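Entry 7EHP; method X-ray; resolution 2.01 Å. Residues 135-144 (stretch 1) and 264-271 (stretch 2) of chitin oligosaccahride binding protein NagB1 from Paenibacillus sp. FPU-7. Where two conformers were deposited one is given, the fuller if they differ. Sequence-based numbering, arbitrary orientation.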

# COMPACT_ATOMS: atom_id res chain seq x y z
N ASP A 135 -1.41 -14.43 -23.62
CA ASP A 135 -2.56 -13.78 -23.02
C ASP A 135 -2.26 -13.46 -21.56
O ASP A 135 -1.23 -13.84 -21.00
N VAL A 136 -3.21 -12.78 -20.92
CA VAL A 136 -3.11 -12.51 -19.48
C VAL A 136 -3.15 -13.84 -18.73
O VAL A 136 -4.05 -14.66 -18.97
N PRO A 137 -2.21 -14.10 -17.81
CA PRO A 137 -2.18 -15.41 -17.14
C PRO A 137 -3.18 -15.43 -16.00
O PRO A 137 -3.17 -14.57 -15.12
N ARG A 138 -4.06 -16.43 -16.01
CA ARG A 138 -5.09 -16.52 -14.98
C ARG A 138 -4.78 -17.56 -13.91
O ARG A 138 -5.42 -17.54 -12.86
N ARG A 139 -3.82 -18.44 -14.13
CA ARG A 139 -3.46 -19.41 -13.11
C ARG A 139 -1.94 -19.55 -13.09
O ARG A 139 -1.26 -19.01 -13.96
N TRP A 140 -1.42 -20.28 -12.10
CA TRP A 140 0.02 -20.36 -11.89
C TRP A 140 0.75 -20.87 -13.13
O TRP A 140 1.76 -20.29 -13.56
N GLU A 141 0.25 -21.95 -13.73
CA GLU A 141 0.98 -22.54 -14.84
C GLU A 141 1.00 -21.61 -16.05
O GLU A 141 1.96 -21.63 -16.83
N ASP A 142 -0.03 -20.77 -16.21
CA ASP A 142 0.03 -19.72 -17.23
C ASP A 142 1.15 -18.73 -16.90
O ASP A 142 1.93 -18.34 -17.78
N LEU A 143 1.23 -18.31 -15.63
CA LEU A 143 2.24 -17.33 -15.23
C LEU A 143 3.65 -17.83 -15.54
O LEU A 143 4.49 -17.08 -16.05
N MET A 144 3.91 -19.11 -15.24
CA MET A 144 5.22 -19.70 -15.49
C MET A 144 5.58 -19.62 -16.98
O MET A 144 6.71 -19.29 -17.34
N PHE A 264 -3.27 -4.07 -16.19
CA PHE A 264 -3.26 -4.52 -14.80
C PHE A 264 -4.16 -5.74 -14.70
O PHE A 264 -5.26 -5.73 -15.26
N PHE A 265 -3.71 -6.78 -14.00
CA PHE A 265 -4.58 -7.90 -13.71
C PHE A 265 -4.33 -8.42 -12.30
O PHE A 265 -3.24 -8.27 -11.74
N SER A 266 -5.36 -9.03 -11.72
CA SER A 266 -5.21 -9.70 -10.43
C SER A 266 -4.24 -10.87 -10.56
O SER A 266 -4.13 -11.50 -11.62
N PHE A 267 -3.52 -11.15 -9.48
CA PHE A 267 -2.49 -12.18 -9.51
C PHE A 267 -3.11 -13.53 -9.86
O PHE A 267 -4.18 -13.86 -9.36
N PRO A 268 -2.45 -14.34 -10.70
CA PRO A 268 -3.01 -15.65 -11.06
C PRO A 268 -3.43 -16.49 -9.85
O PRO A 268 -2.86 -16.40 -8.76
N ASP A 269 -4.47 -17.30 -10.06
CA ASP A 269 -4.87 -18.26 -9.06
C ASP A 269 -3.85 -19.40 -9.00
O ASP A 269 -3.11 -19.64 -9.95
N VAL A 270 -3.81 -20.09 -7.85
CA VAL A 270 -2.86 -21.17 -7.64
C VAL A 270 -3.51 -22.46 -7.15
O VAL A 270 -2.81 -23.44 -6.90
N GLY A 271 -4.84 -22.51 -7.03
CA GLY A 271 -5.46 -23.72 -6.53
C GLY A 271 -5.24 -23.83 -5.04
O GLY A 271 -4.73 -24.84 -4.54

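The two stretches are tied together by backbone polar contacts around Arg 139 and Asp 269, which form a single beta bridge. Asp 269 N donates to Arg 138 O at 3.0 Å, with a nearly straight N-H...O angle of 158°. Trp 140 N reaches Asp 269 O at 2.8 Å, but the angle of 117° makes this hydrogen bond weak. Asp 269 O also receives a CA-H...O contact from Arg 139 CA at 3.2 Å.

A salt bridge adds to this link. Arg 138 points its CA-to-CB bond away from stretch 2, yet its chain bends back, with chi1 off-well at -94°. Its NH2 lies 3.6 Å from Asp 269 OD2, which sits at the edge of the guanidinium. Asp 269 has an m rotamer, and its OD1 is hydrogen-bonded elsewhere in the structure.

Asp 142, also m, stays within stretch 1. Its OD2 accepts from Arg 139 N at 2.9 Å, and so satisfies a backbone NH at the N-cap of the helix.

Apolar packing flanks the polar center. Pro 268 points toward stretch 1, and its CG lies 3.4 Å from Pro 137 O and 3.8 Å from Leu 143 CD2. Leu 143 points toward stretch 2 with chi1 t and chi2 p. Its CD2 also meets Phe 267 CZ at 3.6 Å. Phe 267 starts away, but its t rotamer brings the ring end back. Trp 140, also t, places CZ3 4.1 Å from Phe 267 CZ, at the edge of the phenyl ring. Trp 140 CE3 is 3.9 Å from Val 270 CG1.

Phe 265 takes the p rotamer and points toward stretch 1. Val 136, a t rotamer, lays CG1 over one face of this ring, 3.6 Å from Phe 265 CG. Pro 137 CD approaches Phe 265 CZ at 3.6 Å in an off-centre CH-pi contact.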

# COMPACT_ATOMS: atom_id res chain seq x y z
CB ASP A 135 -3.80 -14.67 -23.08
CG ASP A 135 -4.16 -15.10 -24.48
OD1 ASP A 135 -3.78 -14.40 -25.45
OD2 ASP A 135 -4.85 -16.13 -24.61
CB VAL A 136 -4.25 -11.58 -19.02
CG1 VAL A 136 -4.42 -11.61 -17.50
CG2 VAL A 136 -3.96 -10.17 -19.51
CB PRO A 137 -0.74 -15.50 -16.62
CG PRO A 137 -0.42 -14.04 -16.29
CD PRO A 137 -1.04 -13.27 -17.45
CB ARG A 138 -6.46 -16.81 -15.59
CG ARG A 138 -7.26 -15.54 -15.85
CD ARG A 138 -7.07 -14.48 -14.73
NE ARG A 138 -8.09 -14.53 -13.68
CZ ARG A 138 -8.05 -15.30 -12.60
NH1 ARG A 138 -7.01 -16.08 -12.37
NH2 ARG A 138 -9.04 -15.27 -11.72
CB ARG A 139 -4.15 -20.76 -13.35
CG ARG A 139 -5.65 -20.70 -13.15
CD ARG A 139 -6.24 -22.09 -12.96
NE ARG A 139 -5.95 -22.93 -14.11
CZ ARG A 139 -5.86 -24.26 -14.07
NH1 ARG A 139 -6.04 -24.92 -12.94
NH2 ARG A 139 -5.58 -24.92 -15.18
CB TRP A 140 0.35 -21.24 -10.68
CG TRP A 140 1.82 -21.31 -10.37
CD1 TRP A 140 2.70 -22.30 -10.75
CD2 TRP A 140 2.59 -20.35 -9.64
NE1 TRP A 140 3.96 -22.00 -10.30
CE2 TRP A 140 3.92 -20.81 -9.61
CE3 TRP A 140 2.28 -19.14 -9.01
CZ2 TRP A 140 4.93 -20.12 -8.96
CZ3 TRP A 140 3.29 -18.44 -8.37
CH2 TRP A 140 4.60 -18.94 -8.34
CB GLU A 141 0.39 -23.91 -15.21
CG GLU A 141 0.72 -24.99 -14.18
CD GLU A 141 2.22 -25.14 -13.90
OE1 GLU A 141 3.01 -25.20 -14.87
OE2 GLU A 141 2.61 -25.20 -12.70
CB ASP A 142 -1.30 -18.95 -17.32
CG ASP A 142 -2.51 -19.86 -17.50
OD1 ASP A 142 -2.49 -20.71 -18.41
OD2 ASP A 142 -3.51 -19.68 -16.75
CB LEU A 143 2.10 -17.03 -13.74
CG LEU A 143 2.98 -15.94 -13.12
CD1 LEU A 143 2.98 -14.66 -13.95
CD2 LEU A 143 2.52 -15.65 -11.68
CB MET A 144 5.20 -21.15 -15.02
CG MET A 144 5.10 -21.36 -13.51
SD MET A 144 6.09 -20.27 -12.47
CE MET A 144 7.63 -21.07 -12.68
CB PHE A 264 -3.75 -3.40 -13.87
CG PHE A 264 -3.83 -3.78 -12.41
CD1 PHE A 264 -4.93 -4.46 -11.90
CD2 PHE A 264 -2.82 -3.42 -11.53
CE1 PHE A 264 -5.00 -4.81 -10.56
CE2 PHE A 264 -2.87 -3.77 -10.20
CZ PHE A 264 -3.96 -4.46 -9.70
CB PHE A 265 -4.44 -9.04 -14.74
CG PHE A 265 -3.03 -9.56 -14.91
CD1 PHE A 265 -2.53 -10.54 -14.07
CD2 PHE A 265 -2.22 -9.08 -15.93
CE1 PHE A 265 -1.23 -11.02 -14.23
CE2 PHE A 265 -0.93 -9.55 -16.09
CZ PHE A 265 -0.43 -10.52 -15.24
CB SER A 266 -6.57 -10.17 -9.92
OG SER A 266 -6.43 -10.90 -8.71
CB PHE A 267 -1.78 -12.27 -8.15
CG PHE A 267 -0.55 -13.09 -8.18
CD1 PHE A 267 0.65 -12.54 -8.61
CD2 PHE A 267 -0.59 -14.44 -7.84
CE1 PHE A 267 1.81 -13.32 -8.65
CE2 PHE A 267 0.54 -15.23 -7.88
CZ PHE A 267 1.75 -14.67 -8.30
CB PRO A 268 -1.86 -16.32 -11.82
CG PRO A 268 -1.14 -15.17 -12.44
CD PRO A 268 -1.18 -14.08 -11.41
CB ASP A 269 -6.26 -18.80 -9.38
CG ASP A 269 -7.35 -17.82 -9.02
OD1 ASP A 269 -7.06 -16.86 -8.27
OD2 ASP A 269 -8.50 -18.02 -9.48
CB VAL A 270 -1.73 -20.76 -6.66
CG1 VAL A 270 -1.11 -19.42 -7.06
CG2 VAL A 270 -2.25 -20.74 -5.24